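Local coordinates for leucine aminopeptidase 2 (Saccharomyces cerevisiae, PDB 2XQ0), which removes N-terminal residues from small peptides as a zinc-dependent aminopeptidase of the M1 family, preferring di- and tripeptides, and has low epoxide hydrolase activity in vitro, at residues 204-209 with 274-279; 176-181 with 279-284; 146-151 with 315-320. One frame throughout, in Å; residues are numbered along the deposited sequence.

Interaction 1: 204-209 with 274-279; sequences AYLIGI and GGMESP. With BES (2-(3-amino-2-hydroxy-4-phenyl-butyrylamino)-4-methyl-pentanoic acid), chain B.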
loop_
_atom_site.group_PDB
_atom_site.type_symbol
_atom_site.label_atom_id
_atom_site.label_comp_id
_atom_site.label_asym_id
_atom_site.label_seq_id
_atom_site.Cartn_x
_atom_site.Cartn_y
_atom_site.Cartn_z
ATOM N N ALA A 204 6.607 -11.869 -8.276
ATOM C CA ALA A 204 6.037 -11.160 -9.424
ATOM C C ALA A 204 5.252 -9.907 -9.020
ATOM O O ALA A 204 5.174 -8.952 -9.794
ATOM C CB ALA A 204 5.140 -12.098 -10.252
ATOM N N TYR A 205 4.651 -9.913 -7.833
ATOM C CA TYR A 205 3.733 -8.826 -7.484
ATOM C C TYR A 205 4.522 -7.521 -7.258
ATOM O O TYR A 205 3.944 -6.454 -7.249
ATOM C CB TYR A 205 2.857 -9.171 -6.279
ATOM C CG TYR A 205 3.541 -9.045 -4.937
ATOM C CD1 TYR A 205 3.703 -7.802 -4.330
ATOM C CD2 TYR A 205 4.010 -10.160 -4.278
ATOM C CE1 TYR A 205 4.312 -7.687 -3.106
ATOM C CE2 TYR A 205 4.636 -10.056 -3.052
ATOM C CZ TYR A 205 4.781 -8.819 -2.472
ATOM O OH TYR A 205 5.402 -8.708 -1.255
ATOM N N LEU A 206 5.844 -7.633 -7.096
ATOM C CA LEU A 206 6.715 -6.471 -6.883
ATOM C C LEU A 206 7.218 -5.848 -8.188
ATOM O O LEU A 206 7.837 -4.781 -8.181
ATOM C CB LEU A 206 7.911 -6.845 -6.012
ATOM C CG LEU A 206 7.555 -7.078 -4.541
ATOM C CD1 LEU A 206 8.787 -7.494 -3.761
ATOM C CD2 LEU A 206 6.974 -5.812 -3.963
ATOM N N ILE A 207 6.964 -6.517 -9.306
ATOM C CA ILE A 207 7.370 -5.956 -10.581
ATOM C C ILE A 207 6.649 -4.638 -10.773
ATOM O O ILE A 207 5.460 -4.503 -10.453
ATOM C CB ILE A 207 7.101 -6.888 -11.757
ATOM C CG1 ILE A 207 8.077 -8.070 -11.714
ATOM C CG2 ILE A 207 7.244 -6.137 -13.081
ATOM C CD1 ILE A 207 9.524 -7.631 -11.931
ATOM N N GLY A 208 7.392 -3.651 -11.256
ATOM C CA GLY A 208 6.824 -2.342 -11.505
ATOM C C GLY A 208 7.327 -1.797 -12.819
ATOM O O GLY A 208 8.504 -1.968 -13.161
ATOM N N ILE A 209 6.428 -1.175 -13.574
ATOM C CA ILE A 209 6.822 -0.519 -14.818
ATOM C C ILE A 209 6.020 0.752 -15.010
ATOM O O ILE A 209 4.822 0.793 -14.708
ATOM C CB ILE A 209 6.622 -1.458 -16.038
ATOM C CG1 ILE A 209 7.066 -0.757 -17.325
ATOM C CG2 ILE A 209 5.167 -1.838 -16.167
ATOM C CD1 ILE A 209 7.166 -1.691 -18.512
ATOM N N GLY A 274 -1.189 5.233 -1.937
ATOM C CA GLY A 274 -0.310 6.240 -1.374
ATOM C C GLY A 274 1.073 5.921 -1.911
ATOM O O GLY A 274 1.854 6.806 -2.234
ATOM N N GLY A 275 1.359 4.632 -2.044
ATOM C CA GLY A 275 2.656 4.212 -2.539
ATOM C C GLY A 275 2.685 2.734 -2.818
ATOM O O GLY A 275 1.783 2.019 -2.393
ATOM N N MET A 276 3.707 2.275 -3.542
ATOM C CA MET A 276 3.875 0.844 -3.806
ATOM C C MET A 276 5.364 0.623 -3.784
ATOM O O MET A 276 6.105 1.323 -4.482
ATOM C CB MET A 276 3.311 0.440 -5.163
ATOM C CG MET A 276 3.574 -1.017 -5.535
ATOM S SD MET A 276 2.914 -2.221 -4.336
ATOM C CE MET A 276 4.063 -3.584 -4.537
ATOM N N GLU A 277 5.780 -0.355 -2.989
ATOM C CA GLU A 277 7.183 -0.612 -2.687
ATOM C C GLU A 277 7.926 -1.447 -3.733
ATOM O O GLU A 277 8.692 -2.333 -3.368
ATOM C CB GLU A 277 7.247 -1.345 -1.341
ATOM C CG GLU A 277 6.697 -2.810 -1.359
ATOM C CD GLU A 277 5.194 -2.942 -1.007
ATOM O OE1 GLU A 277 4.435 -1.950 -1.114
ATOM O OE2 GLU A 277 4.769 -4.057 -0.622
ATOM N N SER A 278 7.731 -1.188 -5.025
ATOM C CA SER A 278 8.513 -1.901 -6.025
ATOM C C SER A 278 9.972 -1.665 -5.758
ATOM O O SER A 278 10.387 -0.521 -5.603
ATOM C CB SER A 278 8.197 -1.419 -7.436
ATOM O OG SER A 278 6.907 -1.834 -7.803
ATOM N N PRO A 279 10.764 -2.746 -5.696
ATOM C CA PRO A 279 12.211 -2.641 -5.455
ATOM C C PRO A 279 12.932 -1.749 -6.441
ATOM O O PRO A 279 12.791 -1.918 -7.649
ATOM C CB PRO A 279 12.704 -4.082 -5.620
ATOM C CG PRO A 279 11.527 -4.914 -5.349
ATOM C CD PRO A 279 10.327 -4.146 -5.824
HETATM N N2 BES B . 1.707 -1.993 -1.545
HETATM C C1 BES B . 0.944 -1.403 -0.465
HETATM C C6 BES B . -0.436 -0.975 -0.966
HETATM C C7 BES B . -1.224 -2.186 -1.416
HETATM C C8 BES B . -1.271 -3.317 -0.609
HETATM C C12 BES B . -1.886 -2.177 -2.640
HETATM C C9 BES B . -1.989 -4.434 -1.020
HETATM C C11 BES B . -2.603 -3.297 -3.051
HETATM C C10 BES B . -2.656 -4.427 -2.240
HETATM C C2 BES B . 1.679 -0.200 0.140
HETATM O O2 BES B . 2.999 -0.485 0.625
HETATM C C3 BES B . 0.837 0.309 1.262
HETATM O O3 BES B . 0.734 -0.309 2.324
HETATM N N1 BES B . 0.247 1.447 0.918
HETATM C C4 BES B . -0.651 2.265 1.706
HETATM C C13 BES B . 0.264 3.339 2.280
HETATM C C14 BES B . 0.152 3.465 3.794
HETATM C C15 BES B . 1.406 4.123 4.359
HETATM C C16 BES B . -0.109 2.117 4.462
HETATM C C5 BES B . -1.606 2.904 0.738
HETATM O O1 BES B . -2.739 3.248 1.139
HETATM O O4 BES B . -1.226 3.063 -0.451
HETATM O O HOH W 1 6.340 -6.136 -0.379
#

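Interaction 2: 176-181 with 279-284; sequences PVVFSG and PNMTFA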
loop_
_atom_site.group_PDB
_atom_site.type_symbol
_atom_site.label_atom_id
_atom_site.label_comp_id
_atom_site.label_asym_id
_atom_site.label_seq_id
_atom_site.Cartn_x
_atom_site.Cartn_y
_atom_site.Cartn_z
ATOM N N PRO A 176 10.403 7.587 -22.108
ATOM C CA PRO A 176 11.159 7.053 -20.963
ATOM C C PRO A 176 10.426 5.952 -20.153
ATOM O O PRO A 176 9.204 5.959 -20.008
ATOM C CB PRO A 176 11.405 8.302 -20.113
ATOM C CG PRO A 176 11.564 9.422 -21.157
ATOM C CD PRO A 176 10.578 9.052 -22.255
ATOM N N VAL A 177 11.195 4.996 -19.657
ATOM C CA VAL A 177 10.656 3.870 -18.905
ATOM C C VAL A 177 11.401 3.782 -17.591
ATOM O O VAL A 177 12.629 3.918 -17.557
ATOM C CB VAL A 177 10.870 2.512 -19.638
ATOM C CG1 VAL A 177 10.470 1.321 -18.745
ATOM C CG2 VAL A 177 10.120 2.467 -20.956
ATOM N N VAL A 178 10.665 3.566 -16.513
ATOM C CA VAL A 178 11.292 3.116 -15.281
ATOM C C VAL A 178 10.758 1.733 -14.924
ATOM O O VAL A 178 9.658 1.351 -15.339
ATOM C CB VAL A 178 11.096 4.090 -14.127
ATOM C CG1 VAL A 178 11.655 5.468 -14.502
ATOM C CG2 VAL A 178 9.623 4.173 -13.756
ATOM N N PHE A 179 11.563 0.985 -14.178
ATOM C CA PHE A 179 11.311 -0.417 -13.903
ATOM C C PHE A 179 11.816 -0.703 -12.494
ATOM O O PHE A 179 12.691 -0.002 -11.999
ATOM C CB PHE A 179 12.070 -1.288 -14.905
ATOM C CG PHE A 179 11.954 -2.768 -14.642
ATOM C CD1 PHE A 179 10.843 -3.476 -15.076
ATOM C CD2 PHE A 179 12.972 -3.452 -13.984
ATOM C CE1 PHE A 179 10.721 -4.851 -14.820
ATOM C CE2 PHE A 179 12.871 -4.809 -13.728
ATOM C CZ PHE A 179 11.755 -5.520 -14.157
ATOM N N SER A 180 11.267 -1.737 -11.868
ATOM C CA SER A 180 11.697 -2.162 -10.543
ATOM C C SER A 180 13.011 -2.936 -10.604
ATOM O O SER A 180 13.072 -4.137 -10.278
ATOM C CB SER A 180 10.624 -3.051 -9.937
ATOM O OG SER A 180 10.318 -4.115 -10.827
ATOM N N GLY A 181 14.058 -2.252 -11.027
ATOM C CA GLY A 181 15.385 -2.822 -11.077
ATOM C C GLY A 181 16.389 -1.729 -11.378
ATOM O O GLY A 181 16.029 -0.568 -11.518
ATOM N N PRO A 279 10.764 -2.746 -5.696
ATOM C CA PRO A 279 12.211 -2.641 -5.455
ATOM C C PRO A 279 12.932 -1.749 -6.441
ATOM O O PRO A 279 12.791 -1.918 -7.649
ATOM C CB PRO A 279 12.704 -4.082 -5.620
ATOM C CG PRO A 279 11.527 -4.914 -5.349
ATOM C CD PRO A 279 10.327 -4.146 -5.824
ATOM N N ASN A 280 13.721 -0.823 -5.916
ATOM C CA ASN A 280 14.459 0.145 -6.718
ATOM C C ASN A 280 13.592 1.191 -7.413
ATOM O O ASN A 280 14.114 2.039 -8.141
ATOM C CB ASN A 280 15.380 -0.535 -7.736
ATOM C CG ASN A 280 16.490 -1.347 -7.078
ATOM O OD1 ASN A 280 16.590 -2.559 -7.263
ATOM N ND2 ASN A 280 17.328 -0.678 -6.314
ATOM N N MET A 281 12.279 1.162 -7.189
ATOM C CA MET A 281 11.437 2.228 -7.734
ATOM C C MET A 281 10.115 2.297 -7.003
ATOM O O MET A 281 9.125 1.777 -7.473
ATOM C CB MET A 281 11.188 2.039 -9.243
ATOM C CG MET A 281 10.586 3.258 -9.972
ATOM S SD MET A 281 11.516 4.814 -9.818
ATOM C CE MET A 281 13.059 4.329 -10.616
ATOM N N THR A 282 10.113 2.941 -5.848
ATOM C CA THR A 282 8.881 3.179 -5.108
ATOM C C THR A 282 7.928 4.012 -5.965
ATOM O O THR A 282 8.328 5.017 -6.541
ATOM C CB THR A 282 9.223 3.925 -3.788
ATOM O OG1 THR A 282 9.801 2.987 -2.875
ATOM C CG2 THR A 282 7.970 4.532 -3.153
ATOM N N PHE A 283 6.670 3.591 -6.063
ATOM C CA PHE A 283 5.664 4.359 -6.772
ATOM C C PHE A 283 4.981 5.204 -5.725
ATOM O O PHE A 283 4.582 4.694 -4.683
ATOM C CB PHE A 283 4.634 3.455 -7.452
ATOM C CG PHE A 283 5.089 2.860 -8.748
ATOM C CD1 PHE A 283 6.420 2.541 -8.965
ATOM C CD2 PHE A 283 4.167 2.589 -9.752
ATOM C CE1 PHE A 283 6.834 1.983 -10.168
ATOM C CE2 PHE A 283 4.571 2.030 -10.955
ATOM C CZ PHE A 283 5.910 1.729 -11.165
ATOM N N ALA A 284 4.874 6.505 -5.973
ATOM C CA ALA A 284 4.282 7.404 -4.987
ATOM C C ALA A 284 3.179 8.298 -5.574
ATOM O O ALA A 284 3.235 8.667 -6.747
ATOM C CB ALA A 284 5.373 8.252 -4.337
#

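Interaction 3: 146-151 with 315-320; sequences LEAIHA and CSWNHF. With BES (2-(3-amino-2-hydroxy-4-phenyl-butyrylamino)-4-methyl-pentanoic acid), chain B.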
loop_
_atom_site.group_PDB
_atom_site.type_symbol
_atom_site.label_atom_id
_atom_site.label_comp_id
_atom_site.label_asym_id
_atom_site.label_seq_id
_atom_site.Cartn_x
_atom_site.Cartn_y
_atom_site.Cartn_z
ATOM N N LEU A 146 0.617 -4.292 -9.438
ATOM C CA LEU A 146 0.427 -5.742 -9.541
ATOM C C LEU A 146 -0.086 -6.411 -8.267
ATOM O O LEU A 146 -0.659 -7.516 -8.302
ATOM C CB LEU A 146 1.716 -6.428 -10.021
ATOM C CG LEU A 146 2.318 -5.870 -11.308
ATOM C CD1 LEU A 146 3.421 -6.795 -11.836
ATOM C CD2 LEU A 146 1.242 -5.647 -12.356
ATOM N N GLU A 147 0.099 -5.759 -7.132
ATOM C CA GLU A 147 -0.316 -6.395 -5.873
ATOM C C GLU A 147 -1.838 -6.387 -5.783
ATOM O O GLU A 147 -2.450 -5.373 -6.094
ATOM C CB GLU A 147 0.284 -5.653 -4.674
ATOM C CG GLU A 147 0.266 -6.456 -3.360
ATOM C CD GLU A 147 1.013 -5.714 -2.254
ATOM O OE1 GLU A 147 1.558 -4.643 -2.556
ATOM O OE2 GLU A 147 1.045 -6.184 -1.106
ATOM N N ALA A 148 -2.458 -7.500 -5.382
ATOM C CA ALA A 148 -1.782 -8.721 -4.960
ATOM C C ALA A 148 -1.600 -9.752 -6.077
ATOM O O ALA A 148 -0.522 -10.336 -6.199
ATOM C CB ALA A 148 -2.544 -9.365 -3.811
ATOM N N ILE A 149 -2.653 -10.002 -6.862
ATOM C CA ILE A 149 -2.562 -10.993 -7.949
ATOM C C ILE A 149 -2.854 -10.467 -9.364
ATOM O O ILE A 149 -3.521 -11.129 -10.168
ATOM C CB ILE A 149 -3.437 -12.217 -7.669
ATOM C CG1 ILE A 149 -4.906 -11.807 -7.480
ATOM C CG2 ILE A 149 -2.900 -12.958 -6.412
ATOM C CD1 ILE A 149 -5.869 -13.007 -7.411
ATOM N N HIS A 150 -2.327 -9.296 -9.685
ATOM C CA HIS A 150 -2.512 -8.741 -11.032
ATOM C C HIS A 150 -1.291 -8.960 -11.930
ATOM O O HIS A 150 -1.336 -8.641 -13.124
ATOM C CB HIS A 150 -2.844 -7.247 -10.945
ATOM C CG HIS A 150 -4.155 -6.968 -10.282
ATOM N ND1 HIS A 150 -5.361 -7.305 -10.859
ATOM C CD2 HIS A 150 -4.451 -6.415 -9.083
ATOM C CE1 HIS A 150 -6.345 -6.959 -10.047
ATOM N NE2 HIS A 150 -5.820 -6.409 -8.966
ATOM N N ALA A 151 -0.199 -9.483 -11.377
ATOM C CA ALA A 151 0.975 -9.749 -12.220
ATOM C C ALA A 151 0.603 -10.700 -13.351
ATOM O O ALA A 151 1.068 -10.557 -14.483
ATOM C CB ALA A 151 2.115 -10.297 -11.408
ATOM N N CYS A 315 4.424 -15.916 2.361
ATOM C CA CYS A 315 4.332 -17.015 1.414
ATOM C C CYS A 315 3.001 -17.050 0.682
ATOM O O CYS A 315 2.910 -17.598 -0.418
ATOM C CB CYS A 315 4.570 -18.340 2.133
ATOM S SG CYS A 315 3.264 -18.751 3.273
ATOM N N SER A 316 1.968 -16.477 1.295
ATOM C CA SER A 316 0.644 -16.431 0.690
ATOM C C SER A 316 -0.106 -15.250 1.253
ATOM O O SER A 316 0.358 -14.599 2.187
ATOM C CB SER A 316 -0.137 -17.708 0.990
ATOM O OG SER A 316 -0.772 -17.653 2.253
ATOM N N TRP A 317 -1.288 -14.990 0.715
ATOM C CA TRP A 317 -2.063 -13.836 1.156
ATOM C C TRP A 317 -2.827 -14.103 2.463
ATOM O O TRP A 317 -3.426 -13.199 3.024
ATOM C CB TRP A 317 -2.952 -13.317 0.023
ATOM C CG TRP A 317 -2.097 -13.052 -1.209
ATOM C CD1 TRP A 317 -2.084 -13.773 -2.369
ATOM C CD2 TRP A 317 -1.075 -12.050 -1.349
ATOM N NE1 TRP A 317 -1.131 -13.266 -3.234
ATOM C CE2 TRP A 317 -0.498 -12.211 -2.628
ATOM C CE3 TRP A 317 -0.601 -11.025 -0.519
ATOM C CZ2 TRP A 317 0.519 -11.375 -3.103
ATOM C CZ3 TRP A 317 0.415 -10.205 -0.985
ATOM C CH2 TRP A 317 0.959 -10.376 -2.261
ATOM N N ASN A 318 -2.757 -15.337 2.958
ATOM C CA ASN A 318 -3.239 -15.652 4.307
ATOM C C ASN A 318 -2.372 -15.067 5.397
ATOM O O ASN A 318 -2.827 -14.913 6.520
ATOM C CB ASN A 318 -3.272 -17.163 4.541
ATOM C CG ASN A 318 -4.444 -17.838 3.889
ATOM O OD1 ASN A 318 -5.332 -17.190 3.338
ATOM N ND2 ASN A 318 -4.484 -19.158 3.999
ATOM N N HIS A 319 -1.114 -14.788 5.073
ATOM C CA HIS A 319 -0.125 -14.337 6.064
ATOM C C HIS A 319 0.399 -12.938 5.714
ATOM O O HIS A 319 1.558 -12.592 5.981
ATOM C CB HIS A 319 1.020 -15.351 6.156
ATOM C CG HIS A 319 0.545 -16.735 6.450
ATOM N ND1 HIS A 319 0.315 -17.181 7.734
ATOM C CD2 HIS A 319 0.181 -17.743 5.626
ATOM C CE1 HIS A 319 -0.148 -18.417 7.686
ATOM N NE2 HIS A 319 -0.241 -18.781 6.418
ATOM N N PHE A 320 -0.480 -12.158 5.096
ATOM C CA PHE A 320 -0.185 -10.802 4.641
ATOM C C PHE A 320 0.294 -9.909 5.789
ATOM O O PHE A 320 1.038 -8.952 5.564
ATOM C CB PHE A 320 -1.446 -10.221 3.999
ATOM C CG PHE A 320 -1.245 -8.887 3.331
ATOM C CD1 PHE A 320 -0.192 -8.690 2.448
ATOM C CD2 PHE A 320 -2.157 -7.851 3.536
ATOM C CE1 PHE A 320 -0.017 -7.462 1.806
ATOM C CE2 PHE A 320 -1.990 -6.624 2.902
ATOM C CZ PHE A 320 -0.910 -6.437 2.033
HETATM N N2 BES B . 1.707 -1.993 -1.545
HETATM C C1 BES B . 0.944 -1.403 -0.465
HETATM C C6 BES B . -0.436 -0.975 -0.966
HETATM C C7 BES B . -1.224 -2.186 -1.416
HETATM C C8 BES B . -1.271 -3.317 -0.609
HETATM C C12 BES B . -1.886 -2.177 -2.640
HETATM C C9 BES B . -1.989 -4.434 -1.020
HETATM C C11 BES B . -2.603 -3.297 -3.051
HETATM C C10 BES B . -2.656 -4.427 -2.240
HETATM C C2 BES B . 1.679 -0.200 0.140
HETATM O O2 BES B . 2.999 -0.485 0.625
HETATM C C3 BES B . 0.837 0.309 1.262
HETATM O O3 BES B . 0.734 -0.309 2.324
HETATM N N1 BES B . 0.247 1.447 0.918
HETATM C C4 BES B . -0.651 2.265 1.706
HETATM C C13 BES B . 0.264 3.339 2.280
HETATM C C14 BES B . 0.152 3.465 3.794
HETATM C C15 BES B . 1.406 4.123 4.359
HETATM C C16 BES B . -0.109 2.117 4.462
HETATM C C5 BES B . -1.606 2.904 0.738
HETATM O O1 BES B . -2.739 3.248 1.139
HETATM O O4 BES B . -1.226 3.063 -0.451
#

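Interaction 1: 204-209 with 274-279
Leu206 touches the 274-279 segment with two parts of its side chain. Its CD2 methyl packs 3.7 Å from Met276 CE, the two chains crossing at about a right angle, and at its other end Leu206 CB lies 3.6 Å from Pro279 CD, again with perpendicular side chains. Met276 carries CG anti to its backbone N (chi1 175°) and bends at chi2; its terminal methyl arrives at the edge of the Tyr205 ring, near the ring plane, 4.2 Å from Tyr205 CD1. Its sulfur instead faces the inhibitor bestatin, with Met276 SD 3.0 Å from the ligand's N2. The single direct hydrogen bond between the segments runs from Ser278 OG to Leu206 O (3.1 Å), the hydroxyl oxygen standing above the carbonyl plane. A water joins Tyr205 OH to Glu277 OE2, donating to the carboxylate. The other carboxylate oxygen, Glu277 OE1, accepts from bestatin N2 at 2.8 Å, and Gly274 N donates to bestatin O4. Residues 274-278 correspond to the GxMEN motif of M1 aminopeptidases, with Ser278 in place of its asparagine; the motif's glutamate grips the substrate's free amino group. Around the contact, Met276 pairs through its backbone with Phe283 in the neighbouring strand 282-284, helix 297-311 presents Asn310 to Leu206 and Pro279 and His305 to Glu277, and Phe167 of strand 165-172 packs on Ile207.

Interaction 2: 176-181 with 279-284
Ser180 and Pro279 make the tight end of this contact, where the carbonyl of Pro279 presses on the alpha and beta carbons of Ser180: Pro279 O lies only 3.1 Å from Ser180 CA and 3.3 Å from Ser180 CB. No hydrogen bond crosses between the segments, and the carbonyls of Ser180 and Pro279 are two acceptors that simply lie near each other. Ser180 is the centre of an inverse gamma turn, closed by a weak bond from Gly181 N to Phe179 O. Within that turn Ser180 OG takes the position between its backbone N and carbonyl carbon (chi1 54°), sits 3.8 Å above the centre of the Phe179 ring, and accepts from Gly208 N. Beside the turn, Asn280 CB rests 3.8 Å from Gly181 O. The asparagine amide is satisfied elsewhere, ND2 by Trp259 O and OD1 by Gln198 NE2, and Gln198 NE2 also reaches Ser180 O, tying both segments to strand 193-199.

The looser part is apolar. Met281, bent at chi2 and chi3, curls across Val178 at about a right angle, with Met281 CG 4.0 Å from Val178 CG2 and Met281 CE equally far from Val178 CB. Both residues are buried, and Leu265 of strand 264-266 packs on them. Strand 177-179 is an outermost strand of a four-stranded antiparallel sheet, whereas strand 282-284 belongs to a mixed sheet containing strand 275-276; the end of the first and the turn after it meet the segment leading into the second, with an inverse gamma turn at the tight end, where the N-terminal and catalytic parts of this M1 peptidase adjoin.

Interaction 3: 146-151 with 315-320
Glu147 and Phe320 reach toward each other tip to tip, each with CG anti to its own backbone N. For Glu147 (chi1 -163°) the chain then continues extended, bringing OE2 to the edge of the Phe320 ring, near the ring plane, 3.4 Å from Phe320 CE1. Carboxylate and ring planes stand 82° apart. The ring's hydrogens carry a slight positive charge, so this edge probably suits the carboxylate better than a face would. The other oxygen, Glu147 OE1, accepts a hydrogen bond of 2.8 Å from bestatin N2.

One residue on, a cis peptide bond joins Glu147 to Ala148, and the chain turns the alanine methyl toward Trp317. Ala148 CB sits over the indole face in a CH-pi contact, 3.7 Å from the centroid of the six-membered ring and 12° off its normal. The carbonyl of the same residue comes to the benzo side, with Ala148 O 3.4 Å from Trp317 CZ2. Ile149 adds its CG2 methyl obliquely, 3.7 Å from Trp317 NE1. Beyond the two segments, Tyr205 stacks edge-to-face with the indole, and Phe385 packs against both Phe320 and Ala148.

Together Glu147 and Phe320 border the phenyl group of bestatin: Glu147 CG lies 3.7 Å from bestatin C10, and Phe320 CZ comes 3.8 Å from bestatin C9. The phenyl occupies the position expected of the first side chain of a peptide substrate. Phe320 directly precedes helix 321-339, which carries the zinc ligand Glu324; His301 and His305 complete the protein's share of the metal coordination. A carboxylate holding the ligand's amino group beside this HExxH zinc centre is characteristic of the M1 aminopeptidase active site.

In the fold
All three contacts are buried and join the N-terminal part of the chain to its catalytic part, but they differ in nearness to bestatin. Interactions 1 and 3 both touch the inhibitor, and their glutamates converge on its amino group, so two like charges lie close together there. Interaction 2 sits farther back, shares Pro279 with interaction 1, and relies on van der Waals contact with no direct hydrogen bond; backbone and side-chain hydrogen bonds tie it to interaction 1. Interaction 3 is chiefly aromatic and lies in loops, whereas interactions 1 and 2 reach neighbouring strands of one sheet.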